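Local coordinates for protein pectate lyase (Cellvibrio cellulosa, PDB 1GXM) that cleaves polygalacturonic acid (pectate) by anti-beta-elimination, this chain being the family 10 polysaccharide lyase catalytic module of a longer protein, at residues Ala84-Lys88 with Pro153-Val158. Numbering follows the deposited sequence.
Sequences AEVYK and PFDTDV
One face of helix 77-90, its Ala84-Lys88 turn closed by the backbone hydrogen bond from Lys88 N to Ala84 O (2.9 Å), packs against the irregular loop Pro153-Val158; CA atoms pair at Glu85-Pro153 (5.1 Å) and Lys88-Thr156 (6.4 Å). Pro153, preceded by a cis peptide bond, sets its CG 3.7 Å from Ala84 CB, while Glu85 OE1, salt-bridged to Arg29, passes 3.5 Å from Pro153 CB. Phe154 directs CA-to-CB away and packs on helix 136-148, yet its CE1 lies 3.5 Å from Ala84 CB. Asp155 OD1 forms a salt bridge with NZ of the extended Lys88 (ttt, then p) at 2.8 Å. Thr156 forms an ST turn, OG1 accepting from Val158 N (3.2 Å), and donates to a water (2.8 Å) that bridges Ala84 O (2.9 Å) and Pro153 O (2.7 Å). Asp157 OD1 takes a very short 2.5 Å hydrogen bond from Tyr87 OH (chi1 t). Val158 CB lies 4.3 Å from Tyr87 CD2. Such interhelical-loop-on-helix packing is consistent with an alpha/alpha-toroid lyase domain.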
ATOM      1  N   ALA A  84       5.500  -4.720  17.891  1.00 13.49           N
ATOM      2  CA  ALA A  84       4.354  -4.521  18.769  1.00 13.86           C
ATOM      3  C   ALA A  84       3.878  -5.857  19.290  1.00 14.19           C
ATOM      4  O   ALA A  84       3.489  -5.982  20.457  1.00 14.24           O
ATOM      5  CB  ALA A  84       3.231  -3.783  18.047  1.00 13.70           C
ATOM      6  N   GLU A  85       3.881  -6.852  18.412  1.00 14.05           N
ATOM      7  CA  GLU A  85       3.495  -8.207  18.779  1.00 15.50           C
ATOM      8  C   GLU A  85       4.506  -8.774  19.767  1.00 15.31           C
ATOM      9  O   GLU A  85       4.139  -9.380  20.744  1.00 15.63           O
ATOM     10  CB  GLU A  85       3.386  -9.096  17.547  1.00 16.04           C
ATOM     11  CG  GLU A  85       3.060 -10.549  17.851  1.00 18.14           C
ATOM     12  CD  GLU A  85       1.654 -10.772  18.379  1.00 21.62           C
ATOM     13  OE1 GLU A  85       0.791  -9.901  18.220  1.00 20.28           O
ATOM     14  OE2 GLU A  85       1.390 -11.859  18.963  1.00 25.87           O
ATOM     15  N   VAL A  86       5.787  -8.555  19.524  1.00 15.11           N
ATOM     16  CA  VAL A  86       6.814  -9.000  20.459  1.00 15.84           C
ATOM     17  C   VAL A  86       6.619  -8.354  21.814  1.00 15.85           C
ATOM     18  O   VAL A  86       6.749  -9.032  22.836  1.00 16.57           O
ATOM     19  CB  VAL A  86       8.229  -8.703  19.915  1.00 16.15           C
ATOM     20  CG1 VAL A  86       9.282  -8.963  20.984  1.00 17.40           C
ATOM     21  CG2 VAL A  86       8.510  -9.527  18.699  1.00 16.04           C
ATOM     22  N   TYR A  87       6.309  -7.067  21.848  1.00 16.23           N
ATOM     23  CA  TYR A  87       6.016  -6.390  23.096  1.00 16.28           C
ATOM     24  C   TYR A  87       4.805  -7.007  23.793  1.00 17.16           C
ATOM     25  O   TYR A  87       4.816  -7.242  25.012  1.00 17.10           O
ATOM     26  CB  TYR A  87       5.808  -4.893  22.894  1.00 16.19           C
ATOM     27  CG  TYR A  87       5.459  -4.217  24.189  1.00 15.86           C
ATOM     28  CD1 TYR A  87       6.318  -4.311  25.281  1.00 16.38           C
ATOM     29  CD2 TYR A  87       4.275  -3.523  24.341  1.00 16.51           C
ATOM     30  CE1 TYR A  87       5.990  -3.723  26.502  1.00 16.83           C
ATOM     31  CE2 TYR A  87       3.950  -2.912  25.546  1.00 17.23           C
ATOM     32  CZ  TYR A  87       4.812  -3.028  26.631  1.00 17.97           C
ATOM     33  OH  TYR A  87       4.490  -2.421  27.826  1.00 17.89           O
ATOM     34  N   LYS A  88       3.766  -7.279  23.019  1.00 17.37           N
ATOM     35  CA  LYS A  88       2.544  -7.870  23.539  1.00 18.58           C
ATOM     36  C   LYS A  88       2.843  -9.239  24.128  1.00 19.38           C
ATOM     37  O   LYS A  88       2.330  -9.572  25.203  1.00 19.93           O
ATOM     38  CB  LYS A  88       1.487  -7.968  22.436  1.00 18.40           C
ATOM     39  CG  LYS A  88       0.144  -8.574  22.856  1.00 19.48           C
ATOM     40  CD  LYS A  88      -0.794  -8.615  21.658  1.00 20.09           C
ATOM     41  CE  LYS A  88      -2.100  -9.364  21.936  1.00 21.91           C
ATOM     42  NZ  LYS A  88      -2.948  -8.670  22.924  1.00 23.10           N
ATOM     43  N   PRO A 153      -1.906  -5.919  17.238  1.00 16.35           N
ATOM     44  CA  PRO A 153      -1.176  -6.067  18.513  1.00 16.49           C
ATOM     45  C   PRO A 153      -1.065  -4.819  19.378  1.00 16.93           C
ATOM     46  O   PRO A 153      -0.250  -4.825  20.312  1.00 17.46           O
ATOM     47  CB  PRO A 153       0.214  -6.448  18.022  1.00 16.85           C
ATOM     48  CG  PRO A 153       0.343  -5.694  16.738  1.00 16.16           C
ATOM     49  CD  PRO A 153      -1.007  -5.677  16.104  1.00 16.65           C
ATOM     50  N   PHE A 154      -1.856  -3.792  19.099  1.00 16.24           N
ATOM     51  CA  PHE A 154      -1.747  -2.494  19.766  1.00 17.00           C
ATOM     52  C   PHE A 154      -2.760  -2.358  20.895  1.00 17.44           C
ATOM     53  O   PHE A 154      -3.060  -1.247  21.351  1.00 18.19           O
ATOM     54  CB  PHE A 154      -1.936  -1.368  18.756  1.00 16.28           C
ATOM     55  CG  PHE A 154      -1.014  -1.477  17.576  1.00 15.07           C
ATOM     56  CD1 PHE A 154       0.344  -1.222  17.722  1.00 14.54           C
ATOM     57  CD2 PHE A 154      -1.487  -1.856  16.338  1.00 15.07           C
ATOM     58  CE1 PHE A 154       1.212  -1.332  16.630  1.00 14.48           C
ATOM     59  CE2 PHE A 154      -0.618  -1.962  15.244  1.00 15.19           C
ATOM     60  CZ  PHE A 154       0.722  -1.715  15.394  1.00 15.53           C
ATOM     61  N   ASP A 155      -3.255  -3.497  21.360  1.00 18.75           N
ATOM     62  CA  ASP A 155      -4.192  -3.518  22.510  1.00 19.55           C
ATOM     63  C   ASP A 155      -3.424  -3.788  23.808  1.00 20.23           C
ATOM     64  O   ASP A 155      -3.825  -4.599  24.650  1.00 21.63           O
ATOM     65  CB  ASP A 155      -5.330  -4.524  22.302  1.00 19.99           C
ATOM     66  CG  ASP A 155      -4.848  -5.945  22.129  1.00 20.64           C
ATOM     67  OD1 ASP A 155      -3.647  -6.179  21.855  1.00 21.56           O
ATOM     68  OD2 ASP A 155      -5.619  -6.917  22.244  1.00 23.95           O
ATOM     69  N   THR A 156      -2.311  -3.084  23.945  1.00 20.18           N
ATOM     70  CA  THR A 156      -1.460  -3.126  25.120  1.00 19.78           C
ATOM     71  C   THR A 156      -1.299  -1.701  25.596  1.00 19.62           C
ATOM     72  O   THR A 156      -1.935  -0.781  25.100  1.00 21.09           O
ATOM     73  CB  THR A 156      -0.084  -3.726  24.786  1.00 19.89           C
ATOM     74  OG1 THR A 156       0.601  -2.880  23.852  1.00 20.52           O
ATOM     75  CG2 THR A 156      -0.210  -5.050  24.050  1.00 20.48           C
ATOM     76  N   ASP A 157      -0.397  -1.491  26.535  1.00 18.85           N
ATOM     77  CA  ASP A 157      -0.141  -0.140  27.009  1.00 18.69           C
ATOM     78  C   ASP A 157       0.875   0.615  26.142  1.00 18.07           C
ATOM     79  O   ASP A 157       1.389   1.664  26.550  1.00 17.89           O
ATOM     80  CB  ASP A 157       0.297  -0.166  28.479  1.00 19.01           C
ATOM     81  CG  ASP A 157       1.621  -0.861  28.694  1.00 20.59           C
ATOM     82  OD1 ASP A 157       2.370  -1.102  27.726  1.00 21.02           O
ATOM     83  OD2 ASP A 157       2.025  -1.184  29.831  1.00 23.96           O
ATOM     84  N   VAL A 158       1.148   0.096  24.943  1.00 17.64           N
ATOM     85  CA  VAL A 158       2.048   0.751  23.999  1.00 16.98           C
ATOM     86  C   VAL A 158       1.621   2.188  23.737  1.00 16.85           C
ATOM     87  O   VAL A 158       2.452   3.070  23.662  1.00 17.76           O
ATOM     88  CB  VAL A 158       2.232  -0.067  22.690  1.00 16.72           C
ATOM     89  CG1 VAL A 158       0.936  -0.261  21.917  1.00 15.38           C
ATOM     90  CG2 VAL A 158       3.266   0.598  21.802  1.00 17.18           C
TER
HETATM   91  O   HOH W   1       1.886  -3.853  21.587  1.00 16.74           O
HETATM   92  O   HOH W   2      -5.550  -9.371  21.719  1.00 32.13           O